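Side-chain contacts in alpha,alpha-trehalose-phosphate synthase (UDP-forming) (Burkholderia xenovorans, PDB 5V0T), which belongs to glycosyltransferase family 20 and probably adopts the GT-B architecture of two domains facing each other across a ligand-binding cleft: residues Q125-L130 with R151-K156; D190-Q195 with R201-Y206. All coordinates share one frame; numbering follows the deposited sequence.

Interaction 1 of 2, residues Q125-L130 with R151-K156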
loop_
_atom_site.group_PDB
_atom_site.type_symbol
_atom_site.label_atom_id
_atom_site.label_comp_id
_atom_site.label_asym_id
_atom_site.label_seq_id
_atom_site.Cartn_x
_atom_site.Cartn_y
_atom_site.Cartn_z
ATOM N N GLN A 125 -9.585 -0.907 -24.677
ATOM C CA GLN A 125 -9.851 -2.318 -24.444
ATOM C C GLN A 125 -11.060 -2.508 -23.535
ATOM O O GLN A 125 -11.809 -3.479 -23.693
ATOM C CB GLN A 125 -8.613 -2.991 -23.842
ATOM C CG GLN A 125 -7.372 -2.911 -24.702
ATOM C CD GLN A 125 -7.589 -3.462 -26.093
ATOM O OE1 GLN A 125 -7.264 -2.808 -27.080
ATOM N NE2 GLN A 125 -8.137 -4.668 -26.183
ATOM N N LEU A 126 -11.271 -1.589 -22.591
ATOM C CA LEU A 126 -12.384 -1.718 -21.658
ATOM C C LEU A 126 -13.725 -1.390 -22.316
ATOM O O LEU A 126 -14.731 -2.056 -22.034
ATOM C CB LEU A 126 -12.140 -0.831 -20.434
ATOM C CG LEU A 126 -13.252 -0.793 -19.385
ATOM C CD1 LEU A 126 -13.445 -2.187 -18.782
ATOM C CD2 LEU A 126 -12.991 0.280 -18.296
ATOM N N VAL A 127 -13.756 -0.384 -23.205
ATOM C CA VAL A 127 -15.034 0.114 -23.731
ATOM C C VAL A 127 -15.956 -0.999 -24.226
ATOM O O VAL A 127 -17.133 -1.005 -23.839
ATOM C CB VAL A 127 -14.787 1.198 -24.793
ATOM C CG1 VAL A 127 -16.074 1.468 -25.600
ATOM C CG2 VAL A 127 -14.284 2.485 -24.119
ATOM N N PRO A 128 -15.510 -1.949 -25.058
ATOM C CA PRO A 128 -16.450 -2.967 -25.567
ATOM C C PRO A 128 -17.067 -3.831 -24.483
ATOM O O PRO A 128 -18.088 -4.465 -24.733
ATOM C CB PRO A 128 -15.587 -3.809 -26.516
ATOM C CG PRO A 128 -14.435 -2.957 -26.854
ATOM C CD PRO A 128 -14.167 -2.128 -25.635
ATOM N N LEU A 129 -16.488 -3.876 -23.290
ATOM C CA LEU A 129 -17.019 -4.716 -22.226
ATOM C C LEU A 129 -18.033 -3.997 -21.352
ATOM O O LEU A 129 -18.674 -4.641 -20.516
ATOM C CB LEU A 129 -15.873 -5.228 -21.355
ATOM C CG LEU A 129 -14.787 -5.980 -22.114
ATOM C CD1 LEU A 129 -13.550 -6.115 -21.248
ATOM C CD2 LEU A 129 -15.327 -7.352 -22.523
ATOM N N LEU A 130 -18.199 -2.693 -21.535
ATOM C CA LEU A 130 -19.025 -1.894 -20.649
ATOM C C LEU A 130 -20.506 -2.050 -20.973
ATOM O O LEU A 130 -20.897 -2.391 -22.093
ATOM C CB LEU A 130 -18.627 -0.419 -20.741
ATOM C CG LEU A 130 -17.230 -0.111 -20.217
ATOM C CD1 LEU A 130 -16.949 1.387 -20.356
ATOM C CD2 LEU A 130 -17.093 -0.565 -18.773
ATOM N N ARG A 151 -13.939 9.221 -21.227
ATOM C CA ARG A 151 -14.870 10.247 -21.685
ATOM C C ARG A 151 -14.634 10.593 -23.151
ATOM O O ARG A 151 -15.589 10.780 -23.920
ATOM C CB ARG A 151 -14.732 11.498 -20.812
ATOM C CG ARG A 151 -15.101 11.288 -19.347
ATOM C CD ARG A 151 -16.600 11.466 -19.138
ATOM N NE ARG A 151 -17.013 11.355 -17.738
ATOM C CZ ARG A 151 -17.738 10.351 -17.250
ATOM N NH1 ARG A 151 -18.133 9.364 -18.044
ATOM N NH2 ARG A 151 -18.071 10.331 -15.966
ATOM N N ALA A 152 -13.371 10.690 -23.555
ATOM C CA ALA A 152 -13.065 10.958 -24.956
ATOM C C ALA A 152 -13.561 9.837 -25.855
ATOM O O ALA A 152 -13.894 10.079 -27.019
ATOM C CB ALA A 152 -11.559 11.163 -25.126
ATOM N N ALA A 153 -13.649 8.613 -25.329
ATOM C CA ALA A 153 -14.155 7.463 -26.074
ATOM C C ALA A 153 -15.676 7.322 -26.014
ATOM O O ALA A 153 -16.212 6.300 -26.463
ATOM C CB ALA A 153 -13.495 6.178 -25.570
ATOM N N GLY A 154 -16.387 8.317 -25.491
ATOM C CA GLY A 154 -17.833 8.277 -25.493
ATOM C C GLY A 154 -18.459 7.702 -24.241
ATOM O O GLY A 154 -19.690 7.624 -24.164
ATOM N N VAL A 155 -17.659 7.315 -23.253
ATOM C CA VAL A 155 -18.195 6.651 -22.070
ATOM C C VAL A 155 -18.933 7.662 -21.206
ATOM O O VAL A 155 -18.406 8.736 -20.889
ATOM C CB VAL A 155 -17.063 5.963 -21.293
ATOM C CG1 VAL A 155 -17.555 5.427 -19.926
ATOM C CG2 VAL A 155 -16.470 4.854 -22.140
ATOM N N LYS A 156 -20.150 7.305 -20.798
ATOM C CA LYS A 156 -20.995 8.162 -19.981
ATOM C C LYS A 156 -21.206 7.631 -18.572
ATOM O O LYS A 156 -21.836 8.321 -17.764
ATOM C CB LYS A 156 -22.367 8.352 -20.638
ATOM C CG LYS A 156 -22.352 8.952 -22.043
ATOM C CD LYS A 156 -21.690 10.309 -22.059
ATOM C CE LYS A 156 -21.697 10.912 -23.459
ATOM N NZ LYS A 156 -20.844 12.134 -23.527
#
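Val127 and Val155 bring the two backbones closest, their CA atoms 7.4 Å apart, where the 3-10 turn 127-129, at the C-terminal end of helix 109-126, faces the residues just beyond helix 146-152. That second helix finishes in a Schellman motif: Gly154, with positive phi, is its C-prime residue, and Gly154 N and Val155 N return to the carbonyls of Arg151 and Leu150. The turn brings Ala153 and Val155 round to the same neighbour. The contact is wholly apolar and small. Val127 touches through CG2, the methyl lying beside its own backbone N because CG1 takes the position anti to that N (chi1 166°). This methyl lies 3.8 Å from Val155 CG2 and 4.0 Å from Ala153 CB, bridging both residues of the turn, and the two valine side chains run antiparallel alongside one another. Leu130 comes in at about a right angle to Val155, setting its CD1 3.9 Å from Val155 CG2 and 4.1 Å from CG1 of the same valine. Leu130 and Val155 also both rest on Ile136 of strand 135-139, which extends the patch toward the sheet. Past the Schellman turn the chain is tied back to its helix by Arg151, whose NH1 donates to Val155 O at 2.9 Å, with the oxygen close to the guanidinium plane but the nitrogen well above the carbonyl plane.

Interaction 2 of 2, residues D190-Q195 with R201-Y206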
loop_
_atom_site.group_PDB
_atom_site.type_symbol
_atom_site.label_atom_id
_atom_site.label_comp_id
_atom_site.label_asym_id
_atom_site.label_seq_id
_atom_site.Cartn_x
_atom_site.Cartn_y
_atom_site.Cartn_z
ATOM N N ASP A 190 -15.690 11.616 -11.709
ATOM C CA ASP A 190 -16.836 12.131 -10.958
ATOM C C ASP A 190 -16.516 12.281 -9.479
ATOM O O ASP A 190 -17.007 13.212 -8.830
ATOM C CB ASP A 190 -18.038 11.206 -11.150
ATOM C CG ASP A 190 -18.520 11.194 -12.576
ATOM O OD1 ASP A 190 -18.759 12.293 -13.110
ATOM O OD2 ASP A 190 -18.617 10.112 -13.174
ATOM N N LEU A 191 -15.690 11.392 -8.937
ATOM C CA LEU A 191 -15.370 11.362 -7.516
ATOM C C LEU A 191 -13.918 10.941 -7.350
ATOM O O LEU A 191 -13.489 9.958 -7.959
ATOM C CB LEU A 191 -16.284 10.388 -6.762
ATOM C CG LEU A 191 -15.920 10.125 -5.301
ATOM C CD1 LEU A 191 -16.077 11.405 -4.493
ATOM C CD2 LEU A 191 -16.786 8.985 -4.709
ATOM N N LEU A 192 -13.169 11.675 -6.528
ATOM C CA LEU A 192 -11.798 11.329 -6.177
ATOM C C LEU A 192 -11.759 10.885 -4.723
ATOM O O LEU A 192 -12.328 11.552 -3.856
ATOM C CB LEU A 192 -10.844 12.518 -6.374
ATOM C CG LEU A 192 -10.707 13.059 -7.794
ATOM C CD1 LEU A 192 -9.714 14.216 -7.811
ATOM C CD2 LEU A 192 -10.228 11.938 -8.717
ATOM N N GLY A 193 -11.092 9.764 -4.470
ATOM C CA GLY A 193 -10.923 9.245 -3.130
ATOM C C GLY A 193 -9.451 9.162 -2.792
ATOM O O GLY A 193 -8.644 8.685 -3.601
ATOM N N PHE A 194 -9.084 9.665 -1.620
ATOM C CA PHE A 194 -7.726 9.576 -1.113
ATOM C C PHE A 194 -7.749 8.764 0.182
ATOM O O PHE A 194 -8.811 8.493 0.751
ATOM C CB PHE A 194 -7.125 10.980 -0.898
ATOM C CG PHE A 194 -7.172 11.856 -2.135
ATOM C CD1 PHE A 194 -6.223 11.720 -3.132
ATOM C CD2 PHE A 194 -8.189 12.792 -2.307
ATOM C CE1 PHE A 194 -6.281 12.502 -4.276
ATOM C CE2 PHE A 194 -8.244 13.588 -3.441
ATOM C CZ PHE A 194 -7.291 13.440 -4.427
ATOM N N GLN A 195 -6.565 8.349 0.648
ATOM C CA GLN A 195 -6.516 7.490 1.834
ATOM C C GLN A 195 -6.898 8.259 3.098
ATOM O O GLN A 195 -7.691 7.770 3.911
ATOM C CB GLN A 195 -5.113 6.877 1.988
ATOM C CG GLN A 195 -4.749 5.864 0.908
ATOM C CD GLN A 195 -5.246 4.462 1.239
ATOM O OE1 GLN A 195 -6.209 4.290 1.996
ATOM N NE2 GLN A 195 -4.571 3.452 0.690
ATOM N N ARG A 201 -6.258 17.127 1.842
ATOM C CA ARG A 201 -5.830 18.509 2.035
ATOM C C ARG A 201 -4.757 18.903 1.018
ATOM O O ARG A 201 -4.779 20.019 0.484
ATOM C CB ARG A 201 -5.322 18.692 3.469
ATOM C CG ARG A 201 -5.058 20.139 3.879
ATOM C CD ARG A 201 -4.868 20.277 5.397
ATOM N NE ARG A 201 -3.661 19.601 5.879
ATOM C CZ ARG A 201 -3.665 18.595 6.751
ATOM N NH1 ARG A 201 -4.813 18.150 7.244
ATOM N NH2 ARG A 201 -2.525 18.039 7.140
ATOM N N ALA A 202 -3.805 17.998 0.743
ATOM C CA ALA A 202 -2.751 18.295 -0.220
ATOM C C ALA A 202 -3.322 18.487 -1.614
ATOM O O ALA A 202 -2.911 19.408 -2.340
ATOM C CB ALA A 202 -1.697 17.184 -0.222
ATOM N N PHE A 203 -4.269 17.631 -2.008
ATOM C CA PHE A 203 -4.953 17.813 -3.287
ATOM C C PHE A 203 -5.630 19.177 -3.350
ATOM O O PHE A 203 -5.461 19.921 -4.326
ATOM C CB PHE A 203 -5.973 16.691 -3.513
ATOM C CG PHE A 203 -6.848 16.902 -4.724
ATOM C CD1 PHE A 203 -6.359 16.654 -5.998
ATOM C CD2 PHE A 203 -8.154 17.363 -4.581
ATOM C CE1 PHE A 203 -7.173 16.858 -7.125
ATOM C CE2 PHE A 203 -8.975 17.577 -5.698
ATOM C CZ PHE A 203 -8.482 17.330 -6.967
ATOM N N CYS A 204 -6.394 19.535 -2.308
ATOM C CA CYS A 204 -7.093 20.820 -2.327
ATOM C C CYS A 204 -6.123 21.990 -2.317
ATOM O O CYS A 204 -6.389 23.022 -2.948
ATOM C CB CYS A 204 -8.051 20.926 -1.140
ATOM S SG CYS A 204 -9.388 19.716 -1.195
ATOM N N ASP A 205 -4.994 21.840 -1.624
ATOM C CA ASP A 205 -3.975 22.887 -1.623
ATOM C C ASP A 205 -3.455 23.149 -3.038
ATOM O O ASP A 205 -3.271 24.305 -3.435
ATOM C CB ASP A 205 -2.832 22.480 -0.688
ATOM C CG ASP A 205 -1.885 23.620 -0.379
ATOM O OD1 ASP A 205 -2.364 24.707 0.004
ATOM O OD2 ASP A 205 -0.658 23.429 -0.497
ATOM N N TYR A 206 -3.214 22.088 -3.816
ATOM C CA TYR A 206 -2.811 22.281 -5.208
ATOM C C TYR A 206 -3.917 22.969 -6.004
ATOM O O TYR A 206 -3.664 23.935 -6.737
ATOM C CB TYR A 206 -2.436 20.939 -5.850
ATOM C CG TYR A 206 -1.929 21.101 -7.279
ATOM C CD1 TYR A 206 -2.816 21.234 -8.347
ATOM C CD2 TYR A 206 -0.568 21.139 -7.552
ATOM C CE1 TYR A 206 -2.365 21.408 -9.646
ATOM C CE2 TYR A 206 -0.107 21.294 -8.850
ATOM C CZ TYR A 206 -1.013 21.426 -9.896
ATOM O OH TYR A 206 -0.567 21.601 -11.190
#
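Phe203, on helix 197-209, is the residue that both Leu192 and Phe194 of strand 191-194 touch. The strand and the helix are successive elements of a Rossmann-like alpha/beta layer, and Leu192 and Phe194, two positions apart, turn their side chains to the same face of the sheet. The aromatic part of the contact pairs Phe194 with Phe203. Their ring centroids are 5.2 Å apart and the planes meet at 36°, an oblique arrangement that is neither a parallel stack nor an edge-to-face pair. The far end of the Phe194 ring does the touching: CZ sits over one face of the Phe203 ring, 3.5 Å from its CG, and 3.6 Å from Phe203 CB, so the approach is to the root of that side chain. Phe203 presents this region because its CG stands anti to the backbone N (chi1 172°), which sends the ring out from the helix toward the strand. The aliphatic part lies at the other end of the same ring, where Leu192 CD1 is 3.5 Å from Phe203 CZ and 3.7 Å from Phe203 CE1. All three residues are buried. At the end of the strand the polar Gln195 is held by His164 O and Ile239 N, and His164 lines the 6-O-phosphono-alpha-D-glucopyranose pocket; the side chain of Phe194 is about 12 Å from that ligand. Phe167 meets the Phe194 ring at a steep angle, Leu186 of helix 179-186 touches both Leu192 and Phe203, and Leu232 and Ala234 of the adjacent parallel strand 230-236 pack against Leu192.

The two contacts follow one another along the chain, interaction 1 closing before interaction 2 opens, and their centres lie about 25 Å apart. Both are built around the same mixed sheet, in which strands 135-139, 159-162 and 191-194 run side by side and parallel: interaction 1 packs beside the first and interaction 2 includes the last. Interaction 1 is peripheral, about 28 Å from the centre of the chain, and interaction 2 buried, about 17 Å from it. A salt bridge joins a segment of each, Arg151 NH2 lying 2.9 Å from Asp190 OD2. Both lie apart from the six-stranded parallel sheet, consistent with one of the two Rossmann-like domains of a GT-B fold.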